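Local coordinates for uncharacterized protein (Pyrococcus horikoshii, PDB 2P8T) that is of unknown function but may bind ATP and have aminoacyl-tRNA ligase activity, at residues 92-105 and 162-176. Residues are numbered along the deposited sequence; the frame is centred on the assembly and turned at random.
Sequences VDGYPGIAIVVKNP and DAVIITWAETPAKAL
Val92 lies over one face of the Trp168 indole, its CG1 3.7 Å from the centroid of the six-membered ring and 14° off the normal, a CH-pi contact. With CG1 anti to the backbone N (chi1 180°), CG2 is left to reach CG2 of Ile166. The Tyr95 ring is slid away from the indole, planes 30° apart, so the two barely overlap; the carboxylate oxygen OE1 of Glu170 sits at the Tyr95 edge, 3.8 Å from CE1, while the phenol OH hydrogen-bonds Lys123 NZ. An alanine in place of Trp168 would probably leave Val92 without its aromatic partner and open a gap beside the CB of Tyr95.

Gly97 suits its place opposite Trp168, where its CA approaches Thr167 O to 2.9 Å and a CB would clash. From Pro96 O, which accepts from Ala169 N, to Val102, seven backbone hydrogen bonds join the antiparallel strands. Ile98, Ile100, Val102, Ala163 and Ile165 turn their side chains to the face covered by helix 172-187; there CG2 of Val102 presses on CD1 of Ile165 at a tight 3.4 Å. Small Ala175 lets the helix come close, its CB 3.9 Å from CG1 of Ile98. Thr167 OG1 donates to Ala175 O (2.7 Å), tying strand to helix, and Thr171, the N-cap, accepts from Lys174 N through OG1, which also hydrogen-bonds Glu41. Asp162 OD1 takes a weak bond from Asn104 N, and OD2 is held by Glu159 N.

These are two neighbouring inner strands in a five-stranded antiparallel sheet of alpha+beta type, with the helix after the second strand folding back across one face.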
loop_
_atom_site.group_PDB
_atom_site.type_symbol
_atom_site.label_atom_id
_atom_site.label_comp_id
_atom_site.label_asym_id
_atom_site.label_seq_id
_atom_site.Cartn_x
_atom_site.Cartn_y
_atom_site.Cartn_z
ATOM N N VAL A 92 -10.204 1.113 12.057
ATOM C CA VAL A 92 -11.551 0.737 11.638
ATOM C C VAL A 92 -12.109 -0.187 12.712
ATOM O O VAL A 92 -11.547 -1.252 12.955
ATOM C CB VAL A 92 -11.571 0.025 10.243
ATOM C CG1 VAL A 92 -13.000 -0.363 9.845
ATOM C CG2 VAL A 92 -10.960 0.914 9.170
ATOM N N ASP A 93 -13.174 0.251 13.385
ATOM C CA ASP A 93 -13.821 -0.562 14.414
ATOM C C ASP A 93 -12.774 -1.099 15.406
ATOM O O ASP A 93 -12.834 -2.260 15.812
ATOM C CB ASP A 93 -14.613 -1.719 13.767
ATOM C CG ASP A 93 -15.933 -1.261 13.124
ATOM O OD1 ASP A 93 -16.690 -0.519 13.787
ATOM O OD2 ASP A 93 -16.221 -1.653 11.958
ATOM N N GLY A 94 -11.794 -0.262 15.743
ATOM C CA GLY A 94 -10.749 -0.612 16.709
ATOM C C GLY A 94 -9.567 -1.448 16.226
ATOM O O GLY A 94 -8.688 -1.766 17.021
ATOM N N TYR A 95 -9.554 -1.821 14.942
ATOM C CA TYR A 95 -8.418 -2.524 14.324
ATOM C C TYR A 95 -7.514 -1.559 13.554
ATOM O O TYR A 95 -8.016 -0.608 12.952
ATOM C CB TYR A 95 -8.926 -3.592 13.351
ATOM C CG TYR A 95 -9.737 -4.664 14.020
ATOM C CD1 TYR A 95 -9.112 -5.713 14.694
ATOM C CD2 TYR A 95 -11.124 -4.626 13.991
ATOM C CE1 TYR A 95 -9.854 -6.690 15.330
ATOM C CE2 TYR A 95 -11.877 -5.598 14.615
ATOM C CZ TYR A 95 -11.238 -6.633 15.280
ATOM O OH TYR A 95 -11.991 -7.615 15.897
ATOM N N PRO A 96 -6.184 -1.811 13.549
ATOM C CA PRO A 96 -5.318 -0.973 12.698
ATOM C C PRO A 96 -5.645 -1.153 11.224
ATOM O O PRO A 96 -5.858 -2.273 10.778
ATOM C CB PRO A 96 -3.899 -1.484 12.998
ATOM C CG PRO A 96 -4.084 -2.837 13.627
ATOM C CD PRO A 96 -5.417 -2.824 14.304
ATOM N N GLY A 97 -5.655 -0.050 10.480
ATOM C CA GLY A 97 -5.933 -0.079 9.059
ATOM C C GLY A 97 -4.978 0.769 8.238
ATOM O O GLY A 97 -4.161 1.517 8.786
ATOM N N ILE A 98 -5.108 0.668 6.916
ATOM C CA ILE A 98 -4.296 1.439 5.989
ATOM C C ILE A 98 -5.194 1.888 4.825
ATOM O O ILE A 98 -6.000 1.110 4.324
ATOM C CB ILE A 98 -3.107 0.582 5.452
ATOM C CG1 ILE A 98 -2.037 0.397 6.533
ATOM C CG2 ILE A 98 -2.508 1.185 4.162
ATOM C CD1 ILE A 98 -1.130 1.631 6.707
ATOM N N ALA A 99 -5.069 3.149 4.432
ATOM C CA ALA A 99 -5.771 3.656 3.276
ATOM C C ALA A 99 -4.738 4.018 2.214
ATOM O O ALA A 99 -3.694 4.623 2.531
ATOM C CB ALA A 99 -6.627 4.889 3.640
ATOM N N ILE A 100 -5.015 3.587 0.987
ATOM C CA ILE A 100 -4.221 3.953 -0.186
ATOM C C ILE A 100 -5.155 4.409 -1.312
ATOM O O ILE A 100 -6.080 3.694 -1.710
ATOM C CB ILE A 100 -3.321 2.775 -0.689
ATOM C CG1 ILE A 100 -2.460 2.204 0.449
ATOM C CG2 ILE A 100 -2.476 3.220 -1.895
ATOM C CD1 ILE A 100 -1.594 0.974 0.049
ATOM N N VAL A 101 -4.897 5.602 -1.838
ATOM C CA VAL A 101 -5.627 6.119 -2.989
ATOM C C VAL A 101 -4.944 5.558 -4.224
ATOM O O VAL A 101 -3.702 5.622 -4.344
ATOM C CB VAL A 101 -5.585 7.666 -3.062
ATOM C CG1 VAL A 101 -6.313 8.201 -4.315
ATOM C CG2 VAL A 101 -6.137 8.285 -1.798
ATOM N N VAL A 102 -5.744 5.005 -5.127
ATOM C CA VAL A 102 -5.251 4.548 -6.433
ATOM C C VAL A 102 -5.710 5.546 -7.503
ATOM O O VAL A 102 -6.908 5.754 -7.710
ATOM C CB VAL A 102 -5.768 3.140 -6.789
ATOM C CG1 VAL A 102 -5.198 2.690 -8.124
ATOM C CG2 VAL A 102 -5.406 2.143 -5.690
ATOM N N LYS A 103 -4.735 6.156 -8.172
ATOM C CA LYS A 103 -4.985 7.225 -9.114
ATOM C C LYS A 103 -5.323 6.655 -10.463
ATOM O O LYS A 103 -4.723 5.673 -10.884
ATOM C CB LYS A 103 -3.769 8.163 -9.177
ATOM C CG LYS A 103 -3.614 8.954 -7.887
ATOM C CD LYS A 103 -2.168 9.220 -7.499
ATOM C CE LYS A 103 -2.126 10.124 -6.277
ATOM N NZ LYS A 103 -0.753 10.408 -5.766
ATOM N N ASN A 104 -6.291 7.280 -11.132
ATOM C CA ASN A 104 -6.857 6.795 -12.403
ATOM C C ASN A 104 -6.955 5.266 -12.494
ATOM O O ASN A 104 -6.297 4.658 -13.345
ATOM C CB ASN A 104 -6.116 7.399 -13.625
ATOM C CG ASN A 104 -6.751 6.982 -14.975
ATOM O OD1 ASN A 104 -7.975 7.027 -15.144
ATOM N ND2 ASN A 104 -5.913 6.558 -15.922
ATOM N N PRO A 105 -7.780 4.637 -11.617
ATOM C CA PRO A 105 -7.882 3.181 -11.562
ATOM C C PRO A 105 -8.619 2.616 -12.768
ATOM O O PRO A 105 -9.340 3.355 -13.447
ATOM C CB PRO A 105 -8.714 2.939 -10.296
ATOM C CG PRO A 105 -9.573 4.170 -10.198
ATOM C CD PRO A 105 -8.673 5.277 -10.628
ATOM N N ASP A 162 -10.777 8.581 -8.642
ATOM C CA ASP A 162 -9.772 7.783 -7.973
ATOM C C ASP A 162 -10.486 6.668 -7.185
ATOM O O ASP A 162 -11.686 6.762 -6.892
ATOM C CB ASP A 162 -8.915 8.629 -7.019
ATOM C CG ASP A 162 -7.910 9.527 -7.732
ATOM O OD1 ASP A 162 -7.683 9.382 -8.966
ATOM O OD2 ASP A 162 -7.311 10.365 -7.021
ATOM N N ALA A 163 -9.745 5.619 -6.869
ATOM C CA ALA A 163 -10.226 4.567 -5.968
ATOM C C ALA A 163 -9.565 4.756 -4.620
ATOM O O ALA A 163 -8.471 5.319 -4.524
ATOM C CB ALA A 163 -9.927 3.174 -6.534
ATOM N N VAL A 164 -10.233 4.319 -3.564
ATOM C CA VAL A 164 -9.658 4.442 -2.235
ATOM C C VAL A 164 -9.737 3.079 -1.569
ATOM O O VAL A 164 -10.840 2.585 -1.290
ATOM C CB VAL A 164 -10.361 5.528 -1.357
ATOM C CG1 VAL A 164 -9.611 5.645 -0.019
ATOM C CG2 VAL A 164 -10.367 6.894 -2.054
ATOM N N ILE A 165 -8.584 2.472 -1.334
ATOM C CA ILE A 165 -8.511 1.150 -0.692
ATOM C C ILE A 165 -8.396 1.389 0.771
ATOM O O ILE A 165 -7.521 2.144 1.191
ATOM C CB ILE A 165 -7.237 0.389 -1.114
ATOM C CG1 ILE A 165 -7.239 0.137 -2.615
ATOM C CG2 ILE A 165 -7.061 -0.929 -0.335
ATOM C CD1 ILE A 165 -5.808 -0.100 -3.160
ATOM N N ILE A 166 -9.256 0.746 1.562
ATOM C CA ILE A 166 -9.085 0.785 3.025
ATOM C C ILE A 166 -9.132 -0.631 3.565
ATOM O O ILE A 166 -10.155 -1.292 3.453
ATOM C CB ILE A 166 -10.182 1.617 3.732
ATOM C CG1 ILE A 166 -10.237 3.027 3.137
ATOM C CG2 ILE A 166 -9.925 1.681 5.275
ATOM C CD1 ILE A 166 -11.437 3.842 3.524
ATOM N N THR A 167 -8.019 -1.094 4.119
ATOM C CA THR A 167 -7.997 -2.419 4.767
ATOM C C THR A 167 -7.806 -2.267 6.269
ATOM O O THR A 167 -7.259 -1.247 6.745
ATOM C CB THR A 167 -6.848 -3.307 4.235
ATOM O OG1 THR A 167 -5.590 -2.694 4.545
ATOM C CG2 THR A 167 -6.956 -3.534 2.736
ATOM N N TRP A 168 -8.209 -3.289 7.022
ATOM C CA TRP A 168 -7.860 -3.349 8.440
ATOM C C TRP A 168 -7.590 -4.783 8.822
ATOM O O TRP A 168 -8.003 -5.700 8.118
ATOM C CB TRP A 168 -8.937 -2.715 9.340
ATOM C CG TRP A 168 -10.282 -3.343 9.253
ATOM C CD1 TRP A 168 -10.833 -4.259 10.133
ATOM C CD2 TRP A 168 -11.280 -3.097 8.253
ATOM N NE1 TRP A 168 -12.113 -4.591 9.723
ATOM C CE2 TRP A 168 -12.406 -3.896 8.574
ATOM C CE3 TRP A 168 -11.334 -2.269 7.116
ATOM C CZ2 TRP A 168 -13.571 -3.883 7.802
ATOM C CZ3 TRP A 168 -12.487 -2.266 6.338
ATOM C CH2 TRP A 168 -13.591 -3.075 6.687
ATOM N N ALA A 169 -6.855 -4.972 9.909
ATOM C CA ALA A 169 -6.344 -6.296 10.250
ATOM C C ALA A 169 -5.950 -6.328 11.717
ATOM O O ALA A 169 -6.135 -5.343 12.434
ATOM C CB ALA A 169 -5.144 -6.637 9.358
ATOM N N GLU A 170 -5.406 -7.455 12.159
ATOM C CA GLU A 170 -4.995 -7.612 13.554
ATOM C C GLU A 170 -3.750 -6.793 13.866
ATOM O O GLU A 170 -3.563 -6.350 15.002
ATOM C CB GLU A 170 -4.762 -9.090 13.893
ATOM C CG GLU A 170 -5.967 -10.000 13.627
ATOM C CD GLU A 170 -7.042 -9.972 14.707
ATOM O OE1 GLU A 170 -6.987 -9.116 15.625
ATOM O OE2 GLU A 170 -7.957 -10.829 14.638
ATOM N N THR A 171 -2.909 -6.585 12.853
ATOM C CA THR A 171 -1.664 -5.833 13.020
ATOM C C THR A 171 -1.541 -4.810 11.895
ATOM O O THR A 171 -2.094 -5.028 10.821
ATOM C CB THR A 171 -0.414 -6.766 13.031
ATOM O OG1 THR A 171 -0.193 -7.315 11.731
ATOM C CG2 THR A 171 -0.560 -7.915 14.044
ATOM N N PRO A 172 -0.836 -3.686 12.145
ATOM C CA PRO A 172 -0.550 -2.738 11.074
ATOM C C PRO A 172 0.139 -3.376 9.861
ATOM O O PRO A 172 -0.142 -2.984 8.731
ATOM C CB PRO A 172 0.363 -1.712 11.745
ATOM C CG PRO A 172 -0.003 -1.775 13.193
ATOM C CD PRO A 172 -0.323 -3.211 13.447
ATOM N N ALA A 173 1.016 -4.355 10.086
ATOM C CA ALA A 173 1.755 -4.974 8.984
ATOM C C ALA A 173 0.819 -5.717 8.045
ATOM O O ALA A 173 0.948 -5.630 6.819
ATOM C CB ALA A 173 2.828 -5.904 9.509
ATOM N N LYS A 174 -0.135 -6.439 8.627
ATOM C CA LYS A 174 -1.123 -7.151 7.823
ATOM C C LYS A 174 -2.037 -6.187 7.069
ATOM O O LYS A 174 -2.365 -6.456 5.926
ATOM C CB LYS A 174 -1.953 -8.112 8.663
ATOM C CG LYS A 174 -1.130 -9.272 9.233
ATOM C CD LYS A 174 -2.007 -10.137 10.111
ATOM C CE LYS A 174 -1.161 -11.091 10.959
ATOM N NZ LYS A 174 -0.381 -12.016 10.107
ATOM N N ALA A 175 -2.441 -5.091 7.706
ATOM C CA ALA A 175 -3.210 -4.038 7.001
ATOM C C ALA A 175 -2.408 -3.460 5.829
ATOM O O ALA A 175 -2.940 -3.241 4.736
ATOM C CB ALA A 175 -3.631 -2.909 7.977
ATOM N N LEU A 176 -1.128 -3.189 6.068
ATOM C CA LEU A 176 -0.280 -2.612 5.028
ATOM C C LEU A 176 -0.130 -3.570 3.858
ATOM O O LEU A 176 -0.325 -3.179 2.702
ATOM C CB LEU A 176 1.100 -2.229 5.573
ATOM C CG LEU A 176 2.014 -1.537 4.542
ATOM C CD1 LEU A 176 1.335 -0.349 3.865
ATOM C CD2 LEU A 176 3.323 -1.109 5.206
#